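Local coordinates for protein multiheme cytochrome cf (Carboxydothermus ferrireducens DSM 11255, PDB 6QVM) that sits in the S-layer and probably passes electrons through its c-type hemes to insoluble extracellular Fe(III), at residues 27-40 with 75-89. Sequence-based numbering, arbitrary orientation.
Sequences YAKDTGKNCSYCHQ and IPLTERGVLFMQNGK. With HEC (heme c), chain E.
His39 and Ile75 join in a heme-binding contact, the CXXCH segment 27-40 packed on helix 79-86 and the residues leading into it, near the N-terminus. Cys35 and Cys38 carry the thioether bonds to the porphyrin. His39 NE2 binds the iron at 1.9 Å; the backbone N of Thr24 is the other axial ligand. The other ring nitrogen, His39 ND1, donates to Ile75 O at 3.0 Å, nearly straight (173°) and in the imidazole plane, while Ile75 CD1 covers one ring face. Together they fix the rotation of the imidazole. A single beta bridge runs alongside: Thr78 N donates to Cys38 O and Gln40 N to Pro76 O. With OG1 lying between its backbone N and carbonyl carbon (chi1 63°), Thr78 gives a 2.7 Å bond from OG1 to Tyr37 O and accepts from Gly81 N, capping helix 79-86. Gly81 CA lies 3.7 Å from Cys38 CB. Phe84 is sandwiched between the heme thioether methyl CBC and Lys89 CA, with Thr31 CG2 against its CE1. Tyr27 sets its ring edge at heme C1D and takes Phe84 CE2 over one face, the ring planes 56° apart. Lys89 NZ reaches both Tyr27 OH at 3.0 Å and the heme propionate O2D at 2.6 Å. Without the phenol, as with an alanine at Tyr27, Lys89 NZ would probably keep the propionate alone and CE2 and CZ of Phe84 would lose their cover. The bond from ND1 would probably make the imidazole a stronger electron donor, and Lys89 probably offsets the propionate charge; both could tune the heme potential.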
# COMPACT_ATOMS: atom_id res chain seq x y z
N TYR A 27 2.46 -26.68 10.12
CA TYR A 27 2.40 -27.12 8.73
C TYR A 27 3.11 -28.46 8.54
O TYR A 27 2.75 -29.23 7.65
CB TYR A 27 3.02 -26.08 7.80
CG TYR A 27 2.36 -24.71 7.85
CD1 TYR A 27 1.04 -24.56 8.25
CD2 TYR A 27 3.08 -23.57 7.50
CE1 TYR A 27 0.45 -23.31 8.30
CE2 TYR A 27 2.49 -22.32 7.56
CZ TYR A 27 1.18 -22.19 7.95
OH TYR A 27 0.59 -20.94 8.01
N ALA A 28 4.12 -28.74 9.37
CA ALA A 28 4.79 -30.03 9.31
C ALA A 28 3.84 -31.16 9.72
O ALA A 28 3.79 -32.20 9.06
CB ALA A 28 6.03 -30.01 10.19
N LYS A 29 3.08 -30.95 10.79
CA LYS A 29 2.08 -31.93 11.19
C LYS A 29 0.98 -32.06 10.13
O LYS A 29 0.64 -33.17 9.72
CB LYS A 29 1.48 -31.56 12.55
CG LYS A 29 2.38 -31.90 13.72
CD LYS A 29 2.28 -30.87 14.82
CE LYS A 29 3.53 -30.86 15.67
NZ LYS A 29 3.62 -29.64 16.52
N ASP A 30 0.44 -30.93 9.68
CA ASP A 30 -0.66 -30.95 8.72
C ASP A 30 -0.29 -31.70 7.45
O ASP A 30 -1.13 -32.38 6.85
CB ASP A 30 -1.09 -29.52 8.38
CG ASP A 30 -1.50 -28.72 9.60
OD1 ASP A 30 -1.90 -29.34 10.61
OD2 ASP A 30 -1.42 -27.48 9.55
N THR A 31 0.97 -31.60 7.03
CA THR A 31 1.39 -32.13 5.74
C THR A 31 2.18 -33.43 5.85
O THR A 31 2.29 -34.15 4.85
CB THR A 31 2.23 -31.09 4.99
OG1 THR A 31 3.41 -30.80 5.77
CG2 THR A 31 1.43 -29.82 4.78
N GLY A 32 2.73 -33.74 7.02
CA GLY A 32 3.57 -34.91 7.16
C GLY A 32 4.94 -34.77 6.54
O GLY A 32 5.58 -35.78 6.23
N LYS A 33 5.41 -33.54 6.34
CA LYS A 33 6.64 -33.28 5.61
C LYS A 33 7.74 -32.79 6.54
O LYS A 33 7.48 -32.17 7.58
CB LYS A 33 6.41 -32.24 4.51
CG LYS A 33 5.48 -32.70 3.40
CD LYS A 33 6.12 -33.79 2.56
CE LYS A 33 5.11 -34.39 1.61
NZ LYS A 33 5.70 -35.44 0.75
N ASN A 34 8.99 -33.08 6.16
CA ASN A 34 10.14 -32.55 6.87
C ASN A 34 10.22 -31.04 6.71
O ASN A 34 9.73 -30.47 5.72
CB ASN A 34 11.43 -33.19 6.35
CG ASN A 34 11.71 -34.53 6.98
OD1 ASN A 34 10.84 -35.12 7.62
ND2 ASN A 34 12.93 -35.02 6.80
N CYS A 35 10.87 -30.39 7.67
CA CYS A 35 11.13 -28.96 7.57
C CYS A 35 11.86 -28.66 6.26
O CYS A 35 11.52 -27.71 5.55
CB CYS A 35 11.97 -28.48 8.76
SG CYS A 35 11.39 -29.03 10.37
N SER A 36 12.86 -29.47 5.93
CA SER A 36 13.68 -29.25 4.75
C SER A 36 12.90 -29.37 3.45
O SER A 36 13.42 -29.01 2.39
CB SER A 36 14.85 -30.24 4.75
OG SER A 36 14.40 -31.55 4.46
N TYR A 37 11.67 -29.88 3.50
CA TYR A 37 10.84 -29.97 2.30
C TYR A 37 10.40 -28.58 1.84
O TYR A 37 10.40 -28.29 0.64
CB TYR A 37 9.63 -30.87 2.58
CG TYR A 37 8.76 -31.17 1.37
CD1 TYR A 37 9.15 -32.09 0.42
CD2 TYR A 37 7.53 -30.54 1.20
CE1 TYR A 37 8.36 -32.38 -0.68
CE2 TYR A 37 6.73 -30.81 0.10
CZ TYR A 37 7.14 -31.74 -0.83
OH TYR A 37 6.35 -32.02 -1.93
N CYS A 38 10.05 -27.70 2.79
CA CYS A 38 9.61 -26.35 2.48
C CYS A 38 10.61 -25.28 2.85
O CYS A 38 10.52 -24.16 2.32
CB CYS A 38 8.29 -26.05 3.21
SG CYS A 38 6.93 -27.17 2.81
N HIS A 39 11.57 -25.56 3.73
CA HIS A 39 12.54 -24.58 4.18
C HIS A 39 13.94 -24.97 3.72
O HIS A 39 14.28 -26.16 3.68
CB HIS A 39 12.54 -24.44 5.70
CG HIS A 39 11.26 -23.90 6.26
ND1 HIS A 39 11.00 -22.55 6.35
CD2 HIS A 39 10.17 -24.54 6.75
CE1 HIS A 39 9.80 -22.38 6.88
NE2 HIS A 39 9.27 -23.57 7.13
N GLN A 40 14.74 -23.97 3.37
CA GLN A 40 16.14 -24.20 3.07
C GLN A 40 16.93 -24.40 4.35
O GLN A 40 16.65 -23.78 5.39
CB GLN A 40 16.73 -23.04 2.27
CG GLN A 40 16.14 -22.90 0.87
CD GLN A 40 16.67 -21.68 0.14
OE1 GLN A 40 17.88 -21.48 0.04
NE2 GLN A 40 15.77 -20.85 -0.37
N ILE A 75 15.41 -19.37 7.60
CA ILE A 75 15.08 -20.56 6.81
C ILE A 75 14.17 -20.16 5.65
O ILE A 75 12.95 -20.33 5.73
CB ILE A 75 14.43 -21.64 7.70
CG1 ILE A 75 13.42 -21.02 8.66
CG2 ILE A 75 15.50 -22.37 8.47
CD1 ILE A 75 12.53 -22.05 9.34
N PRO A 76 14.73 -19.62 4.56
CA PRO A 76 13.88 -19.23 3.43
C PRO A 76 13.23 -20.45 2.78
O PRO A 76 13.68 -21.59 2.93
CB PRO A 76 14.87 -18.55 2.46
CG PRO A 76 16.11 -18.29 3.29
CD PRO A 76 16.15 -19.40 4.28
N LEU A 77 12.16 -20.18 2.04
CA LEU A 77 11.36 -21.26 1.48
C LEU A 77 12.04 -21.88 0.27
O LEU A 77 12.70 -21.20 -0.51
CB LEU A 77 9.97 -20.74 1.08
CG LEU A 77 9.13 -20.12 2.19
CD1 LEU A 77 7.87 -19.49 1.62
CD2 LEU A 77 8.79 -21.15 3.25
N THR A 78 11.88 -23.20 0.14
CA THR A 78 12.21 -23.89 -1.09
C THR A 78 11.12 -23.63 -2.13
O THR A 78 10.12 -22.97 -1.87
CB THR A 78 12.37 -25.39 -0.84
OG1 THR A 78 11.13 -25.94 -0.40
CG2 THR A 78 13.44 -25.64 0.23
N GLU A 79 11.32 -24.17 -3.34
CA GLU A 79 10.27 -24.09 -4.35
C GLU A 79 8.99 -24.73 -3.83
O GLU A 79 7.89 -24.20 -4.01
CB GLU A 79 10.71 -24.79 -5.64
CG GLU A 79 9.63 -24.83 -6.70
CD GLU A 79 10.09 -25.50 -7.99
OE1 GLU A 79 10.97 -26.40 -7.93
OE2 GLU A 79 9.57 -25.11 -9.06
N ARG A 80 9.12 -25.88 -3.16
CA ARG A 80 7.96 -26.56 -2.61
C ARG A 80 7.26 -25.71 -1.56
O ARG A 80 6.02 -25.70 -1.47
CB ARG A 80 8.36 -27.92 -2.03
CG ARG A 80 8.79 -28.92 -3.09
CD ARG A 80 7.59 -29.40 -3.90
NE ARG A 80 7.97 -29.87 -5.23
CZ ARG A 80 7.09 -30.21 -6.16
NH1 ARG A 80 5.79 -30.14 -5.90
NH2 ARG A 80 7.50 -30.61 -7.36
N GLY A 81 8.03 -24.98 -0.75
CA GLY A 81 7.43 -24.10 0.24
C GLY A 81 6.69 -22.94 -0.41
O GLY A 81 5.58 -22.57 0.01
N VAL A 82 7.30 -22.35 -1.44
CA VAL A 82 6.64 -21.29 -2.21
C VAL A 82 5.32 -21.79 -2.79
O VAL A 82 4.27 -21.18 -2.58
CB VAL A 82 7.58 -20.78 -3.31
CG1 VAL A 82 6.81 -19.92 -4.29
CG2 VAL A 82 8.74 -20.00 -2.72
N LEU A 83 5.36 -22.92 -3.50
CA LEU A 83 4.15 -23.48 -4.09
C LEU A 83 3.11 -23.77 -3.03
O LEU A 83 1.92 -23.49 -3.21
CB LEU A 83 4.49 -24.75 -4.87
CG LEU A 83 5.46 -24.58 -6.04
CD1 LEU A 83 5.82 -25.94 -6.63
CD2 LEU A 83 4.88 -23.67 -7.11
N PHE A 84 3.53 -24.37 -1.91
CA PHE A 84 2.62 -24.60 -0.79
C PHE A 84 1.91 -23.31 -0.40
O PHE A 84 0.68 -23.28 -0.27
CB PHE A 84 3.41 -25.17 0.39
CG PHE A 84 2.63 -25.26 1.68
CD1 PHE A 84 1.78 -26.33 1.92
CD2 PHE A 84 2.77 -24.29 2.66
CE1 PHE A 84 1.08 -26.42 3.10
CE2 PHE A 84 2.06 -24.37 3.84
CZ PHE A 84 1.21 -25.44 4.06
N MET A 85 2.66 -22.22 -0.26
CA MET A 85 2.06 -20.97 0.19
C MET A 85 1.21 -20.32 -0.90
O MET A 85 0.17 -19.74 -0.60
CB MET A 85 3.15 -20.01 0.67
CG MET A 85 2.61 -18.86 1.49
SD MET A 85 3.90 -17.93 2.34
CE MET A 85 2.94 -16.60 3.06
N GLN A 86 1.63 -20.43 -2.16
CA GLN A 86 0.82 -19.92 -3.26
C GLN A 86 -0.49 -20.70 -3.43
O GLN A 86 -1.46 -20.14 -3.95
CB GLN A 86 1.60 -19.95 -4.57
CG GLN A 86 2.86 -19.10 -4.57
CD GLN A 86 3.47 -18.96 -5.94
OE1 GLN A 86 4.03 -19.91 -6.49
NE2 GLN A 86 3.38 -17.77 -6.50
N ASN A 87 -0.52 -21.96 -2.99
CA ASN A 87 -1.69 -22.82 -3.11
C ASN A 87 -2.61 -22.73 -1.90
O ASN A 87 -3.30 -23.71 -1.58
CB ASN A 87 -1.24 -24.26 -3.34
CG ASN A 87 -0.89 -24.54 -4.79
OD1 ASN A 87 -1.30 -23.81 -5.69
ND2 ASN A 87 -0.13 -25.60 -5.02
N GLY A 88 -2.64 -21.59 -1.22
CA GLY A 88 -3.44 -21.48 -0.01
C GLY A 88 -2.99 -22.42 1.08
O GLY A 88 -3.82 -23.00 1.79
N LYS A 89 -1.67 -22.60 1.22
CA LYS A 89 -1.08 -23.49 2.22
C LYS A 89 -1.64 -24.91 2.08
O LYS A 89 -2.06 -25.55 3.04
CB LYS A 89 -1.26 -22.94 3.63
CG LYS A 89 -0.92 -21.45 3.68
CD LYS A 89 -0.14 -21.06 4.92
CE LYS A 89 -0.25 -19.57 5.17
NZ LYS A 89 0.98 -18.98 5.75
FE HEC E . 7.72 -23.73 8.23
CHA HEC E . 7.16 -20.34 8.36
CHB HEC E . 9.66 -23.51 11.05
CHC HEC E . 8.09 -27.16 8.24
CHD HEC E . 6.05 -23.94 5.20
NA HEC E . 8.29 -22.22 9.47
C1A HEC E . 7.98 -20.88 9.32
C2A HEC E . 8.66 -20.13 10.37
C3A HEC E . 9.36 -21.01 11.10
C4A HEC E . 9.14 -22.33 10.55
CMA HEC E . 10.24 -20.69 12.32
CAA HEC E . 8.58 -18.60 10.54
CBA HEC E . 7.88 -18.24 11.84
CGA HEC E . 6.39 -18.37 11.69
O1A HEC E . 5.72 -18.76 12.69
O2A HEC E . 5.86 -18.09 10.58
NB HEC E . 8.70 -25.08 9.41
C1B HEC E . 9.41 -24.77 10.56
C2B HEC E . 9.85 -26.01 11.15
C3B HEC E . 9.43 -27.03 10.37
C4B HEC E . 8.68 -26.46 9.27
CMB HEC E . 10.70 -26.09 12.44
CAB HEC E . 9.66 -28.54 10.60
CBB HEC E . 9.01 -29.04 11.91
NC HEC E . 7.21 -25.24 6.95
C1C HEC E . 7.42 -26.60 7.16
C2C HEC E . 6.83 -27.34 6.06
C3C HEC E . 6.22 -26.45 5.24
C4C HEC E . 6.47 -25.12 5.78
CMC HEC E . 6.81 -28.88 5.97
CAC HEC E . 5.45 -26.72 3.91
CBC HEC E . 4.25 -27.68 4.08
ND HEC E . 6.76 -22.35 6.98
C1D HEC E . 6.14 -22.68 5.77
C2D HEC E . 5.58 -21.48 5.20
C3D HEC E . 5.93 -20.36 6.19
C4D HEC E . 6.66 -21.00 7.26
CMD HEC E . 4.79 -21.35 3.89
CAD HEC E . 5.56 -18.87 6.10
CBD HEC E . 4.18 -18.72 6.73
CGD HEC E . 3.77 -17.27 6.76
O1D HEC E . 4.61 -16.40 7.13
O2D HEC E . 2.58 -16.99 6.43
O HOH W 1 4.48 -30.14 -3.42